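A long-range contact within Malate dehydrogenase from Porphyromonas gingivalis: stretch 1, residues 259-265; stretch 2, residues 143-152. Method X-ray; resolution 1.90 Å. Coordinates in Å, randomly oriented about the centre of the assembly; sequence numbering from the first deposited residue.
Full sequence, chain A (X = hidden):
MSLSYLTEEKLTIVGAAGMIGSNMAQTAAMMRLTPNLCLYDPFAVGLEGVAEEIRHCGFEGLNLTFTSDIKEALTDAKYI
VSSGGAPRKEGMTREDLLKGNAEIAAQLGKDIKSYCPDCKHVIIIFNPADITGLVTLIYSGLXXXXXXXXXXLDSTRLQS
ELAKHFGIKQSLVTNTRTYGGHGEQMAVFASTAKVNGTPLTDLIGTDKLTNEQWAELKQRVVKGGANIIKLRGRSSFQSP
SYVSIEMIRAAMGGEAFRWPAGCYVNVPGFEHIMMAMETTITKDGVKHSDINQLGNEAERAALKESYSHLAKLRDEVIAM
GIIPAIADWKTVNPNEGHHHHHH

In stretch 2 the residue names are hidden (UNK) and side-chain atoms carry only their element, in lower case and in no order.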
# COMPACT_ATOMS: atom_id res chain seq x y z
N TRP A 259 -2.05 -11.95 15.78
CA TRP A 259 -2.80 -10.96 16.58
C TRP A 259 -4.20 -11.56 16.74
O TRP A 259 -4.59 -12.42 16.01
CB TRP A 259 -2.93 -9.61 15.84
CG TRP A 259 -1.60 -8.95 15.59
CD1 TRP A 259 -0.92 -8.89 14.40
CD2 TRP A 259 -0.78 -8.30 16.56
NE1 TRP A 259 0.28 -8.25 14.58
CE2 TRP A 259 0.38 -7.87 15.89
CE3 TRP A 259 -0.93 -8.03 17.92
CZ2 TRP A 259 1.41 -7.19 16.54
CZ3 TRP A 259 0.07 -7.32 18.57
CH2 TRP A 259 1.24 -6.92 17.87
N PRO A 260 -4.93 -11.11 17.73
CA PRO A 260 -6.34 -11.49 17.90
C PRO A 260 -7.19 -11.24 16.63
O PRO A 260 -6.96 -10.25 15.91
CB PRO A 260 -6.79 -10.53 19.00
CG PRO A 260 -5.56 -10.37 19.84
CD PRO A 260 -4.46 -10.21 18.80
N ALA A 261 -8.16 -12.12 16.35
CA ALA A 261 -9.14 -11.91 15.29
C ALA A 261 -10.52 -12.08 15.91
O ALA A 261 -10.65 -12.70 16.96
CB ALA A 261 -8.95 -12.94 14.16
N GLY A 262 -11.53 -11.52 15.29
CA GLY A 262 -12.91 -11.81 15.71
C GLY A 262 -13.36 -13.17 15.20
O GLY A 262 -13.12 -13.52 14.02
N CYS A 263 -13.95 -13.98 16.07
CA CYS A 263 -14.44 -15.22 15.67
C CYS A 263 -15.64 -15.63 16.51
O CYS A 263 -15.92 -15.00 17.55
CB CYS A 263 -13.34 -16.30 15.74
SG CYS A 263 -12.99 -16.79 17.41
N TYR A 264 -16.37 -16.64 16.04
CA TYR A 264 -17.57 -17.12 16.71
C TYR A 264 -17.16 -17.83 18.00
O TYR A 264 -16.23 -18.65 17.99
CB TYR A 264 -18.32 -18.15 15.85
CG TYR A 264 -19.67 -18.50 16.47
CD1 TYR A 264 -20.60 -17.50 16.74
CD2 TYR A 264 -19.98 -19.80 16.77
CE1 TYR A 264 -21.86 -17.83 17.35
CE2 TYR A 264 -21.20 -20.15 17.34
CZ TYR A 264 -22.13 -19.16 17.62
OH TYR A 264 -23.31 -19.56 18.18
N VAL A 265 -17.87 -17.52 19.08
CA VAL A 265 -17.63 -18.09 20.42
C VAL A 265 -18.98 -18.57 20.93
O VAL A 265 -19.96 -17.84 20.90
CB VAL A 265 -17.09 -17.02 21.42
CG1 VAL A 265 -16.98 -17.61 22.80
CG2 VAL A 265 -15.70 -16.47 20.94
N UNK A 143 -19.37 -22.79 7.97
CA UNK A 143 -18.98 -23.18 9.33
C UNK A 143 -18.36 -22.01 10.14
O UNK A 143 -17.83 -21.06 9.55
c UNK A 143 -16.31 -26.27 7.88
c UNK A 143 -18.57 -25.60 8.65
n UNK A 143 -16.64 -25.72 6.53
c UNK A 143 -17.55 -26.71 8.61
c UNK A 143 -17.96 -24.31 9.26
N UNK A 144 -18.43 -22.08 11.48
CA UNK A 144 -17.81 -20.99 12.27
C UNK A 144 -16.31 -20.81 12.00
O UNK A 144 -15.80 -19.69 12.07
c UNK A 144 -18.03 -21.45 13.72
c UNK A 144 -19.35 -22.17 13.66
c UNK A 144 -19.37 -22.88 12.29
N UNK A 145 -15.61 -21.90 11.67
CA UNK A 145 -14.20 -21.79 11.38
C UNK A 145 -13.88 -21.00 10.09
O UNK A 145 -12.73 -20.69 9.81
o UNK A 145 -14.20 -23.75 10.07
c UNK A 145 -13.62 -23.18 11.23
N UNK A 146 -14.90 -20.65 9.31
CA UNK A 146 -14.66 -20.05 8.01
C UNK A 146 -14.84 -18.55 7.98
O UNK A 146 -14.69 -17.94 6.92
c UNK A 146 -15.59 -20.71 6.98
o UNK A 146 -17.39 -23.23 6.08
c UNK A 146 -15.37 -22.26 6.83
c UNK A 146 -16.27 -22.83 5.77
n UNK A 146 -15.83 -22.80 4.50
N UNK A 147 -15.25 -17.93 9.08
CA UNK A 147 -15.49 -16.48 9.08
C UNK A 147 -14.77 -15.80 10.23
O UNK A 147 -14.91 -16.24 11.36
c UNK A 147 -17.75 -16.81 8.02
c UNK A 147 -17.25 -14.58 9.13
c UNK A 147 -17.00 -16.13 9.16
N UNK A 148 -14.01 -14.73 9.94
CA UNK A 148 -13.35 -13.92 10.98
C UNK A 148 -13.61 -12.43 10.72
O UNK A 148 -14.07 -12.04 9.64
o UNK A 148 -11.32 -14.04 9.65
c UNK A 148 -11.47 -15.47 11.58
c UNK A 148 -11.83 -14.10 10.99
N UNK A 149 -13.35 -11.60 11.73
CA UNK A 149 -13.37 -10.17 11.55
C UNK A 149 -12.01 -9.58 11.95
O UNK A 149 -11.31 -10.15 12.77
c UNK A 149 -15.88 -10.10 12.11
c UNK A 149 -14.47 -9.49 12.43
o UNK A 149 -14.22 -9.74 13.81
N UNK A 150 -11.65 -8.45 11.35
CA UNK A 150 -10.52 -7.65 11.79
C UNK A 150 -10.78 -7.15 13.22
O UNK A 150 -11.77 -6.45 13.47
c UNK A 150 -9.40 -5.37 11.36
c UNK A 150 -8.00 -6.02 11.31
c UNK A 150 -10.40 -6.42 10.88
c UNK A 150 -9.49 -4.05 10.54
N UNK A 151 -9.89 -7.51 14.14
CA UNK A 151 -9.99 -7.15 15.53
C UNK A 151 -8.63 -6.88 16.15
O UNK A 151 -8.55 -6.68 17.37
c UNK A 151 -10.72 -8.26 16.32
N UNK A 152 -7.56 -6.87 15.34
CA UNK A 152 -6.17 -6.84 15.88
C UNK A 152 -5.63 -5.42 16.13
O UNK A 152 -4.59 -5.22 16.79
O HOH W 1 -16.08 -17.39 13.29
O HOH W 2 -7.58 -9.13 13.41

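Position 143 carries four carbons in a row ending in a nitrogen. None of them reaches stretch 1. An unbranched chain of this length with a terminal amine is lysine, K143.

Position 144 has three carbons that close a ring onto its own backbone N. Its CB lies 3.9 Å from CB of Y264, an apolar contact. The ring is proline, P144.

Position 145 has one carbon and then one oxygen. The CA-to-CB bond points away from stretch 1. This is serine, S145.

Position 146 has three carbons, the third carrying one oxygen and one nitrogen. It stays clear of stretch 1. The chain ends in an amide, so the residue is glutamine, Q146. It turns back on its own segment. Its OE1 accepts hydrogen bonds from N of K143 at 2.8 Å and from NZ of K143 at 2.6 Å.

Position 147 has one carbon carrying two more. The side chain comes no nearer to stretch 1 than 6.5 Å, from one of the two outer carbons to O of G262. A fork at CB made of carbon alone is valine, V147.

Position 148 has one carbon carrying one oxygen and one carbon. Its branch carbon lies 4.4 Å from CB of A261. The branched hydroxyl is threonine, T148.

Position 149 repeats the pattern: a CB with one oxygen and one carbon. Its oxygen lies 3.1 Å from CA of G262. It is also threonine, T149. An ideal CB on that glycine would fall 1.7 Å from OG1 of T149, a clash.

Position 150 has four carbons, forked at the second. Its CA-to-CB bond points away from stretch 1. This is leucine, L150.

Position 151 has a single carbon. The CA-to-CB bond points toward stretch 1, and CB sits 3.5 Å from N of G262. This is alanine, A151.

Position 152 has no side-chain atoms. Its CA packs 4.3 Å from CB of W259. This is glycine, G152. An ideal CB here would be a tight 3.2 Å from CB of W259.

The contact is centred on an antiparallel pairing of G262 with T149. N of G262 donates to O of T149 at 2.9 Å, and N of T149 donates to O of G262 at 3.0 Å. O of G262 also receives a CA-H contact from CA of T148 at 3.1 Å. Water 1 accepts from N of Y264 and donates to O of P144 and O of V147. Water 2 accepts from N of A151 and donates to O of P260. Backbone pairing holds the centre; Y264 and P144 add apolar packing.

Stretch 2, residues 143-152: KPSQVTTLAG
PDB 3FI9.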